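Local coordinates for protein pectate lyase (PDB 3VMV) that probably cleaves the pectate (polygalacturonate) of plant cell walls by beta-elimination, as a secreted member of polysaccharide lyase family 1, at residues Pro47-Val52 against Ser82-Gly87; Ile107-Ile112 against Ser320-Ile325. One frame throughout, in Å; residues are numbered along the deposited sequence.

Contact 1. Residues Pro47-Val52 against Ser82-Gly87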
loop_
_atom_site.group_PDB
_atom_site.type_symbol
_atom_site.label_atom_id
_atom_site.label_comp_id
_atom_site.label_asym_id
_atom_site.label_seq_id
_atom_site.Cartn_x
_atom_site.Cartn_y
_atom_site.Cartn_z
ATOM N N PRO A 47 -3.643 6.596 -22.680
ATOM C CA PRO A 47 -3.703 5.486 -21.694
ATOM C C PRO A 47 -3.006 4.225 -22.204
ATOM O O PRO A 47 -3.122 3.877 -23.397
ATOM C CB PRO A 47 -5.212 5.239 -21.515
ATOM C CG PRO A 47 -5.842 6.573 -21.812
ATOM C CD PRO A 47 -4.947 7.254 -22.871
ATOM N N LEU A 48 -2.297 3.553 -21.287
ATOM C CA LEU A 48 -1.497 2.388 -21.614
ATOM C C LEU A 48 -1.728 1.330 -20.544
ATOM O O LEU A 48 -1.554 1.588 -19.369
ATOM C CB LEU A 48 -0.006 2.773 -21.644
ATOM C CG LEU A 48 0.978 1.611 -21.901
ATOM C CD1 LEU A 48 0.756 0.910 -23.237
ATOM C CD2 LEU A 48 2.445 2.092 -21.771
ATOM N N THR A 49 -2.153 0.151 -20.962
ATOM C CA THR A 49 -2.225 -0.997 -20.074
ATOM C C THR A 49 -1.084 -1.923 -20.444
ATOM O O THR A 49 -0.915 -2.277 -21.622
ATOM C CB THR A 49 -3.572 -1.731 -20.253
ATOM O OG1 THR A 49 -4.614 -0.869 -19.779
ATOM C CG2 THR A 49 -3.604 -3.031 -19.458
ATOM N N ILE A 50 -0.263 -2.269 -19.451
ATOM C CA ILE A 50 0.814 -3.221 -19.627
ATOM C C ILE A 50 0.445 -4.495 -18.862
ATOM O O ILE A 50 0.397 -4.476 -17.612
ATOM C CB ILE A 50 2.122 -2.661 -19.039
ATOM C CG1 ILE A 50 2.429 -1.314 -19.696
ATOM C CG2 ILE A 50 3.230 -3.676 -19.263
ATOM C CD1 ILE A 50 3.691 -0.620 -19.140
ATOM N N TYR A 51 0.126 -5.556 -19.599
ATOM C CA TYR A 51 -0.076 -6.878 -18.992
ATOM C C TYR A 51 1.260 -7.548 -18.779
ATOM O O TYR A 51 2.046 -7.706 -19.724
ATOM C CB TYR A 51 -0.965 -7.752 -19.867
ATOM C CG TYR A 51 -2.403 -7.348 -19.807
ATOM C CD1 TYR A 51 -3.123 -7.508 -18.612
ATOM C CD2 TYR A 51 -3.049 -6.775 -20.918
ATOM C CE1 TYR A 51 -4.458 -7.122 -18.532
ATOM C CE2 TYR A 51 -4.410 -6.368 -20.825
ATOM C CZ TYR A 51 -5.084 -6.538 -19.626
ATOM O OH TYR A 51 -6.422 -6.144 -19.493
ATOM N N VAL A 52 1.510 -7.990 -17.555
ATOM C CA VAL A 52 2.797 -8.573 -17.213
ATOM C C VAL A 52 2.626 -10.094 -17.165
ATOM O O VAL A 52 1.856 -10.647 -16.331
ATOM C CB VAL A 52 3.300 -8.047 -15.864
ATOM C CG1 VAL A 52 4.655 -8.643 -15.539
ATOM C CG2 VAL A 52 3.404 -6.508 -15.893
ATOM N N SER A 82 -2.098 1.350 -16.449
ATOM C CA SER A 82 -2.333 0.174 -15.614
ATOM C C SER A 82 -1.231 -0.846 -15.860
ATOM O O SER A 82 -0.830 -1.050 -17.021
ATOM C CB SER A 82 -3.660 -0.496 -15.969
ATOM O OG SER A 82 -4.765 0.346 -15.752
ATOM N N ILE A 83 -0.714 -1.430 -14.785
ATOM C CA ILE A 83 0.188 -2.585 -14.846
ATOM C C ILE A 83 -0.585 -3.725 -14.208
ATOM O O ILE A 83 -0.933 -3.642 -13.024
ATOM C CB ILE A 83 1.481 -2.276 -14.052
ATOM C CG1 ILE A 83 2.214 -1.139 -14.775
ATOM C CG2 ILE A 83 2.340 -3.531 -13.871
ATOM C CD1 ILE A 83 3.421 -0.597 -14.032
ATOM N N ILE A 84 -0.907 -4.740 -15.010
ATOM C CA ILE A 84 -1.800 -5.818 -14.562
ATOM C C ILE A 84 -1.154 -7.154 -14.851
ATOM O O ILE A 84 -0.780 -7.438 -15.998
ATOM C CB ILE A 84 -3.131 -5.703 -15.281
ATOM C CG1 ILE A 84 -3.678 -4.283 -15.159
ATOM C CG2 ILE A 84 -4.097 -6.778 -14.772
ATOM C CD1 ILE A 84 -5.021 -4.092 -15.939
ATOM N N GLY A 85 -1.031 -7.998 -13.824
ATOM C CA GLY A 85 -0.523 -9.329 -14.040
ATOM C C GLY A 85 -1.493 -10.204 -14.828
ATOM O O GLY A 85 -2.709 -10.042 -14.737
ATOM N N VAL A 86 -0.944 -11.122 -15.604
ATOM C CA VAL A 86 -1.718 -12.149 -16.289
ATOM C C VAL A 86 -1.766 -13.424 -15.436
ATOM O O VAL A 86 -0.732 -14.030 -15.173
ATOM C CB VAL A 86 -1.085 -12.441 -17.670
ATOM C CG1 VAL A 86 -1.871 -13.545 -18.426
ATOM C CG2 VAL A 86 -1.081 -11.172 -18.474
ATOM N N GLY A 87 -2.959 -13.827 -14.981
ATOM C CA GLY A 87 -3.067 -15.038 -14.175
ATOM C C GLY A 87 -2.224 -14.929 -12.924
ATOM O O GLY A 87 -2.319 -13.959 -12.192
#
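The Y51 ring stands alongside I84, and the two side chains point the same way. Its CE1 lies 3.8 Å from I84 CB, with I84 CG2 just as near. T49 CG2 sits over one face of the ring, 3.7 Å above its plane and offset toward the rim. I84 O and V86 CG2 approach the ring obliquely. Y24 of the preceding strand also meets this ring.

The setting is the parallel beta-helix of family 1 pectate lyases. Strand 48-52 and the 82-85 part of strand 78-85 run parallel in successive coils; the axes of these short segments come within 4.5 Å, at 22°. T49 pairs with S82, and Y51 with I84, on one face of the sheet. I50, I83 and V52 turn to the other face, where helix 28-40 packs on I50 and V52.

Y51 CG is anti to its own carbonyl carbon (chi1 -74°), which sets CG beside the backbone N. T49 CG2 is anti to its own backbone N, on the carbonyl side and toward the ring. T49 CG2 also meets I84 CD1 at 3.9 Å. An alanine in place of Y51 would probably leave I84 CG2 and T49 CG2 without the ring they pack on and open a gap beside Y24.

Five backbone hydrogen bonds join the strands in a parallel ladder. I50 binds both neighbours of I83: its N reaches S82 O at 2.8 Å, and its O takes the N-H of I84. V52 does the same around G85, bonding to I84 O and V86 N. S82 OG is held outside the pair, by G17 N. On the face of I50 the two strands meet through methyls, with V52 CG2 3.8 Å from I83 CG2.

Contact 2. Residues Ile107-Ile112 against Ser320-Ile325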
loop_
_atom_site.group_PDB
_atom_site.type_symbol
_atom_site.label_atom_id
_atom_site.label_comp_id
_atom_site.label_asym_id
_atom_site.label_seq_id
_atom_site.Cartn_x
_atom_site.Cartn_y
_atom_site.Cartn_z
ATOM N N ILE A 107 -2.170 -0.588 -10.294
ATOM C CA ILE A 107 -1.287 -1.769 -10.228
ATOM C C ILE A 107 -2.132 -2.899 -9.664
ATOM O O ILE A 107 -2.667 -2.787 -8.540
ATOM C CB ILE A 107 -0.094 -1.489 -9.339
ATOM C CG1 ILE A 107 0.660 -0.257 -9.834
ATOM C CG2 ILE A 107 0.838 -2.732 -9.226
ATOM C CD1 ILE A 107 1.755 0.211 -8.965
ATOM N N GLN A 108 -2.296 -3.956 -10.445
ATOM C CA GLN A 108 -3.281 -4.976 -10.103
ATOM C C GLN A 108 -2.777 -6.355 -10.459
ATOM O O GLN A 108 -2.161 -6.588 -11.536
ATOM C CB GLN A 108 -4.536 -4.648 -10.888
ATOM C CG GLN A 108 -5.715 -5.537 -10.562
ATOM C CD GLN A 108 -6.981 -5.033 -11.221
ATOM O OE1 GLN A 108 -8.018 -4.780 -10.558
ATOM N NE2 GLN A 108 -6.926 -4.906 -12.513
ATOM N N ASN A 109 -3.118 -7.329 -9.619
ATOM C CA ASN A 109 -2.842 -8.737 -9.902
ATOM C C ASN A 109 -1.374 -9.088 -10.164
ATOM O O ASN A 109 -1.073 -9.919 -11.034
ATOM C CB ASN A 109 -3.696 -9.246 -11.079
ATOM C CG ASN A 109 -3.788 -10.759 -11.126
ATOM O OD1 ASN A 109 -3.981 -11.419 -10.088
ATOM N ND2 ASN A 109 -3.641 -11.318 -12.335
ATOM N N VAL A 110 -0.474 -8.434 -9.439
ATOM C CA VAL A 110 0.941 -8.843 -9.495
ATOM C C VAL A 110 1.464 -9.274 -8.117
ATOM O O VAL A 110 0.936 -8.865 -7.073
ATOM C CB VAL A 110 1.857 -7.681 -10.059
ATOM C CG1 VAL A 110 1.437 -7.315 -11.460
ATOM C CG2 VAL A 110 1.800 -6.450 -9.114
ATOM N N SER A 111 2.532 -10.072 -8.111
ATOM C CA SER A 111 3.215 -10.414 -6.878
ATOM C C SER A 111 4.549 -9.710 -6.906
ATOM O O SER A 111 5.255 -9.820 -7.910
ATOM C CB SER A 111 3.462 -11.910 -6.783
ATOM O OG SER A 111 2.210 -12.605 -6.806
ATOM N N ILE A 112 4.878 -8.987 -5.845
ATOM C CA ILE A 112 6.148 -8.243 -5.807
ATOM C C ILE A 112 6.800 -8.597 -4.505
ATOM O O ILE A 112 6.194 -8.393 -3.415
ATOM C CB ILE A 112 5.915 -6.710 -5.860
ATOM C CG1 ILE A 112 5.059 -6.349 -7.092
ATOM C CG2 ILE A 112 7.300 -5.983 -5.893
ATOM C CD1 ILE A 112 4.874 -4.843 -7.279
ATOM N N SER A 320 -8.734 -12.240 -1.718
ATOM C CA SER A 320 -7.549 -11.378 -1.795
ATOM C C SER A 320 -6.425 -12.021 -2.616
ATOM O O SER A 320 -6.374 -13.224 -2.801
ATOM C CB SER A 320 -7.079 -10.959 -0.391
ATOM O OG SER A 320 -6.605 -12.074 0.345
ATOM N N GLY A 321 -5.510 -11.177 -3.075
ATOM C CA GLY A 321 -4.319 -11.644 -3.764
ATOM C C GLY A 321 -4.487 -11.903 -5.253
ATOM O O GLY A 321 -5.464 -11.454 -5.891
ATOM N N VAL A 322 -3.487 -12.590 -5.815
ATOM C CA VAL A 322 -3.391 -12.773 -7.265
ATOM C C VAL A 322 -4.181 -13.971 -7.754
ATOM O O VAL A 322 -4.532 -14.867 -6.965
ATOM C CB VAL A 322 -1.912 -12.887 -7.721
ATOM C CG1 VAL A 322 -1.163 -11.608 -7.369
ATOM C CG2 VAL A 322 -1.227 -14.135 -7.107
ATOM N N GLY A 323 -4.395 -14.010 -9.071
ATOM C CA GLY A 323 -5.115 -15.102 -9.707
ATOM C C GLY A 323 -6.617 -15.071 -9.484
ATOM O O GLY A 323 -7.285 -16.087 -9.730
ATOM N N VAL A 324 -7.154 -13.953 -8.999
ATOM C CA VAL A 324 -8.589 -13.833 -8.702
ATOM C C VAL A 324 -9.305 -13.010 -9.778
ATOM O O VAL A 324 -10.341 -13.441 -10.308
ATOM C CB VAL A 324 -8.811 -13.196 -7.312
ATOM C CG1 VAL A 324 -10.305 -13.135 -7.007
ATOM C CG2 VAL A 324 -8.093 -14.038 -6.248
ATOM N N ILE A 325 -8.750 -11.843 -10.100
ATOM C CA ILE A 325 -9.405 -10.878 -10.994
ATOM C C ILE A 325 -9.021 -11.001 -12.467
ATOM O O ILE A 325 -9.715 -10.453 -13.323
ATOM C CB ILE A 325 -9.161 -9.401 -10.556
ATOM C CG1 ILE A 325 -7.676 -9.037 -10.590
ATOM C CG2 ILE A 325 -9.723 -9.148 -9.187
ATOM C CD1 ILE A 325 -7.226 -8.478 -11.920
HETATM O O HOH W 1 -6.210 -11.272 -8.548
#
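The side-chain oxygen of N109 is gripped twice. G323 N donates to N109 OD1 at 2.8 Å, in the plane of the amide and on a lone pair. A bound water donates to the same OD1 at 2.7 Å. That water also donates to G321 O. It accepts the N-H of V324, with the water oxygen 2.9 Å from V324 N. It therefore pins the loop 320-325 to the asparagine at two further points.

N109 CG is anti to its backbone N (chi1 -161°), and the amide reaches out to the loop. The other end of the amide is held too, because ND2 bonds to G85 O and G87 O. Bonds at both ends should fix the amide's rotation. N109 and V110 lie at the bend between strands 105-108 and 111-113, and the left-handed helical backbone of N109 is consistent with the T2 turn of pectate lyase beta-helices.

Two aliphatic side chains of the loop close on this turn. V322 points toward it, with CG1 3.5 Å from V110 O and 3.6 Å from S111 OG. The backbone N of V322 bonds to E138 OE2. On the other flank, I325 CD1 lies 3.6 Å from Q108 CG and 3.7 Å from N109 CB. The side chains of I325 and Q108 cross obliquely, and H136 of the next turn also touches I325.

The loop follows helix 309-319 near the C-terminus. It lies against the outside of the turn that joins strands 105-108 and 111-113, while I107 and I112 face the interior, against strands 97-103 and 123-126.

Contact 1 is mostly buried and lies near the end of the beta-helix where helix 28-40 packs. Contact 2 is only partly buried and lies further along, on its outer side. They share a run of neighbouring strands, since strand 78-85 pairs with both 48-52 and 105-108. They also touch directly: G85 N probably bonds to Q108 O, and V110 CG1 packs near G85 N. Contact 1 is regular, strand to strand, held by backbone bonds with side chains stacked on both faces. Contact 2 joins a turn to a distant C-terminal loop, held by one side-chain amide, a water and a few aliphatic contacts.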